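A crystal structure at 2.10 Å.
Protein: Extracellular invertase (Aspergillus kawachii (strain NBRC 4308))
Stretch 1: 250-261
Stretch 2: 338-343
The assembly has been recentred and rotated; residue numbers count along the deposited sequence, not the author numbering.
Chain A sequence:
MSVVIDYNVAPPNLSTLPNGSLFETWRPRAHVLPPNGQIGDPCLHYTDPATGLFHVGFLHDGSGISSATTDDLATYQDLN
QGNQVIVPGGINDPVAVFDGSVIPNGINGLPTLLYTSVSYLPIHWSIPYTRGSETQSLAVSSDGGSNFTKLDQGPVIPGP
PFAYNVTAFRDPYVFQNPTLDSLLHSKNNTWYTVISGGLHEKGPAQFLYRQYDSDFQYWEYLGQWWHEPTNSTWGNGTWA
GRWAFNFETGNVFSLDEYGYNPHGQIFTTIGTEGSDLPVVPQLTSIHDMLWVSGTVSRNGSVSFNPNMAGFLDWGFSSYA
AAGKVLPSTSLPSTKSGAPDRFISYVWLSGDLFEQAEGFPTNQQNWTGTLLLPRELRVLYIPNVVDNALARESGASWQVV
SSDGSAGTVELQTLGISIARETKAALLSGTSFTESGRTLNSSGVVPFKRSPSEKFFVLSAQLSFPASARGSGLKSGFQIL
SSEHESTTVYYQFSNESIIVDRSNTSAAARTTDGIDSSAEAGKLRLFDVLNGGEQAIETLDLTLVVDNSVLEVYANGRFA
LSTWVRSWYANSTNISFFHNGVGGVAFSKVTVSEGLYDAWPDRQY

Stretch 1 (250-261) GNVFSLDEYGYN
Stretch 2 (338-343) APDRFI

Strand 250-255 runs into a tight turn and doubles back through Tyr 260 and Asn 261, and the second stretch lies against both arms of this hairpin. The axes of strands 250-255 and 341-343 approach to 8.3 Å with their N-to-C directions at 142°, so side chains rather than backbones fill the space between these two strands. The main chains come close at the returning arm, where the CA atoms of Tyr 260 and Arg 341 are 4.5 Å apart.

The hairpin holds its own shape first. Asn 261 N donates to Ser 254 O and Asp 256 N to Gly 259 O, each at 2.9 Å, while Ser 254 OG reaches Asn 261 O at 2.6 Å. Asp 256, chi1 p, turns its carboxylate into the turn: OD1 accepts from Tyr 258 N at 2.9 Å and Gly 259 N at 3.1 Å, and OD2 accepts from Asn 261 ND2 at 2.9 Å. Glu 257 (phi/psi -65/-23) and Tyr 258 (-99/-25) lead to Gly 259 at 160/-136; extended geometry returns at Tyr 260 (-83/137).

One hydrogen bond ties this frame to the other stretch: Tyr 260 N donates to Asp 340 O at 3.0 Å, with an angle of 153° at the hydrogen. The same carbonyl is the bump that enters the hollow at Gly 259, whose CA makes a CA-H...O contact with Asp 340 O at 3.6 Å. The hollow depends on a missing side chain, since an ideal CB on Gly 259 would sit 2.3 Å from Asp 340 O, a clash. Beside it, Pro 339, puckered C-gamma endo, brings CG to 3.8 Å from Tyr 258 O and 4.2 Å from Tyr 258 CB. The Tyr 258 ring (chi1 m) leads away, leaving the base of its side chain to meet the proline.

The large knob is Phe 342, which buries 120 Å² of the 411 Å² total. In strand conformation (-117/110), with chi1 t and chi2 83°, it points toward the first stretch. Phe 253, chi1 p and chi2 -81°, meets it flat: the rings stack face to face, centroids 3.8 Å apart and planes at 12°, with Phe 253 CD1 3.4 Å from Phe 342 CZ. Phe 253 CB also lies over the Phe 342 face, 3.9 Å from that ring's centroid. Leu 255 (m, t) starts sideways but brings CD2 to 4.1 Å from Phe 342 CB, and Asn 251 lies at the Phe 342 ring edge. From the returning arm, Tyr 260 CB comes within 4.4 Å of Phe 342 CB and 3.5 Å of Arg 341 O.

Tyr 260, chi1 t and chi2 84°, sends its ring end away, with Asp 340 CB at the ring edge. A water bridges the stretches, donating to Tyr 260 O at 3.0 Å and Asp 340 OD2 at 2.6 Å. Arg 341 (m, t, m) points away, its guanidinium bonded elsewhere in the structure.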

# COMPACT_ATOMS: atom_id res chain seq x y z
N GLY A 250 -14.99 0.63 16.36
CA GLY A 250 -14.55 0.13 17.66
C GLY A 250 -13.82 1.21 18.42
O GLY A 250 -12.85 1.74 17.93
N ASN A 251 -14.35 1.60 19.59
CA ASN A 251 -13.64 2.43 20.56
C ASN A 251 -13.25 1.53 21.74
O ASN A 251 -14.02 0.66 22.11
CB ASN A 251 -14.54 3.50 21.15
CG ASN A 251 -15.05 4.51 20.14
OD1 ASN A 251 -15.21 4.26 18.94
ND2 ASN A 251 -15.35 5.63 20.65
N VAL A 252 -12.12 1.82 22.39
CA VAL A 252 -11.67 1.10 23.59
C VAL A 252 -11.26 2.14 24.64
O VAL A 252 -10.58 3.14 24.34
CB VAL A 252 -10.48 0.17 23.28
CG1 VAL A 252 -10.04 -0.59 24.53
CG2 VAL A 252 -10.86 -0.83 22.21
N PHE A 253 -11.72 1.91 25.86
CA PHE A 253 -11.52 2.86 26.97
C PHE A 253 -11.77 2.13 28.28
O PHE A 253 -12.16 0.95 28.31
CB PHE A 253 -12.46 4.07 26.83
CG PHE A 253 -13.90 3.70 26.62
CD1 PHE A 253 -14.36 3.33 25.35
CD2 PHE A 253 -14.79 3.66 27.69
CE1 PHE A 253 -15.68 2.95 25.16
CE2 PHE A 253 -16.11 3.30 27.50
CZ PHE A 253 -16.56 2.95 26.24
N SER A 254 -11.50 2.81 29.38
CA SER A 254 -11.57 2.20 30.68
C SER A 254 -12.15 3.20 31.67
O SER A 254 -11.80 4.39 31.66
CB SER A 254 -10.18 1.65 31.10
OG SER A 254 -9.19 2.68 31.13
N LEU A 255 -13.02 2.69 32.54
CA LEU A 255 -13.88 3.50 33.39
C LEU A 255 -13.84 3.09 34.89
O LEU A 255 -13.59 1.93 35.22
CB LEU A 255 -15.34 3.35 32.92
CG LEU A 255 -15.66 3.71 31.46
CD1 LEU A 255 -17.14 3.41 31.15
CD2 LEU A 255 -15.29 5.15 31.19
N ASP A 256 -14.12 4.07 35.75
CA ASP A 256 -14.57 3.79 37.12
C ASP A 256 -15.95 4.43 37.33
O ASP A 256 -16.63 4.81 36.35
CB ASP A 256 -13.51 4.24 38.13
CG ASP A 256 -13.26 5.72 38.14
OD1 ASP A 256 -14.03 6.55 37.57
OD2 ASP A 256 -12.23 6.09 38.72
N GLU A 257 -16.36 4.55 38.59
CA GLU A 257 -17.64 5.14 38.95
C GLU A 257 -17.79 6.64 38.60
O GLU A 257 -18.90 7.12 38.48
CB GLU A 257 -17.91 4.91 40.45
CG GLU A 257 -19.34 5.23 40.87
CD GLU A 257 -19.67 4.79 42.29
OE1 GLU A 257 -18.75 4.50 43.08
OE2 GLU A 257 -20.88 4.72 42.60
N TYR A 258 -16.69 7.36 38.45
CA TYR A 258 -16.73 8.80 38.21
C TYR A 258 -16.56 9.21 36.74
O TYR A 258 -16.97 10.30 36.35
CB TYR A 258 -15.65 9.48 39.07
CG TYR A 258 -15.71 9.00 40.52
CD1 TYR A 258 -16.69 9.49 41.39
CD2 TYR A 258 -14.83 8.02 40.98
CE1 TYR A 258 -16.78 9.02 42.69
CE2 TYR A 258 -14.91 7.55 42.28
CZ TYR A 258 -15.87 8.06 43.13
OH TYR A 258 -15.93 7.59 44.42
N GLY A 259 -15.92 8.35 35.94
CA GLY A 259 -15.58 8.67 34.57
C GLY A 259 -14.47 7.79 34.03
O GLY A 259 -14.48 6.57 34.24
N TYR A 260 -13.53 8.40 33.34
CA TYR A 260 -12.48 7.67 32.69
C TYR A 260 -11.41 7.40 33.76
O TYR A 260 -11.07 8.30 34.52
CB TYR A 260 -11.87 8.46 31.53
CG TYR A 260 -10.68 7.78 30.89
CD1 TYR A 260 -10.85 6.82 29.90
CD2 TYR A 260 -9.37 8.08 31.29
CE1 TYR A 260 -9.77 6.18 29.32
CE2 TYR A 260 -8.26 7.45 30.72
CZ TYR A 260 -8.47 6.49 29.73
OH TYR A 260 -7.43 5.84 29.14
N ASN A 261 -10.89 6.19 33.77
CA ASN A 261 -9.74 5.84 34.63
C ASN A 261 -8.82 4.88 33.86
O ASN A 261 -9.28 3.82 33.46
CB ASN A 261 -10.27 5.19 35.93
CG ASN A 261 -9.17 4.99 36.98
OD1 ASN A 261 -8.06 4.63 36.66
ND2 ASN A 261 -9.51 5.22 38.25
N ALA A 338 -15.09 18.85 36.48
CA ALA A 338 -15.24 17.42 36.21
C ALA A 338 -13.93 16.66 36.44
O ALA A 338 -12.86 17.21 36.23
CB ALA A 338 -15.69 17.19 34.77
N PRO A 339 -14.00 15.37 36.82
CA PRO A 339 -12.81 14.55 36.76
C PRO A 339 -12.56 14.14 35.28
O PRO A 339 -13.28 14.60 34.37
CB PRO A 339 -13.19 13.35 37.61
CG PRO A 339 -14.64 13.19 37.35
CD PRO A 339 -15.19 14.57 37.16
N ASP A 340 -11.55 13.30 35.06
CA ASP A 340 -11.31 12.72 33.72
C ASP A 340 -12.60 12.03 33.26
O ASP A 340 -13.28 11.35 34.04
CB ASP A 340 -10.21 11.67 33.73
CG ASP A 340 -8.83 12.23 34.06
OD1 ASP A 340 -8.51 13.41 33.86
OD2 ASP A 340 -8.03 11.39 34.50
N ARG A 341 -12.96 12.23 32.00
CA ARG A 341 -14.21 11.67 31.45
C ARG A 341 -13.93 10.96 30.16
O ARG A 341 -12.87 11.14 29.58
CB ARG A 341 -15.22 12.79 31.23
CG ARG A 341 -15.80 13.34 32.52
CD ARG A 341 -16.77 14.44 32.26
NE ARG A 341 -16.13 15.69 31.88
CZ ARG A 341 -16.79 16.79 31.52
NH1 ARG A 341 -18.12 16.80 31.45
NH2 ARG A 341 -16.12 17.89 31.22
N PHE A 342 -14.87 10.12 29.74
CA PHE A 342 -14.95 9.60 28.40
C PHE A 342 -16.26 10.09 27.78
O PHE A 342 -17.35 9.68 28.19
CB PHE A 342 -14.89 8.07 28.37
CG PHE A 342 -14.76 7.52 26.98
CD1 PHE A 342 -13.51 7.45 26.37
CD2 PHE A 342 -15.88 7.11 26.27
CE1 PHE A 342 -13.39 6.96 25.07
CE2 PHE A 342 -15.77 6.63 24.98
CZ PHE A 342 -14.53 6.57 24.37
N ILE A 343 -16.14 11.00 26.81
CA ILE A 343 -17.28 11.63 26.16
C ILE A 343 -17.49 10.93 24.82
O ILE A 343 -16.56 10.86 24.01
CB ILE A 343 -17.01 13.13 25.94
CG1 ILE A 343 -16.58 13.82 27.25
CG2 ILE A 343 -18.21 13.81 25.26
CD1 ILE A 343 -17.55 13.67 28.42
O HOH W 1 -8.34 9.07 35.53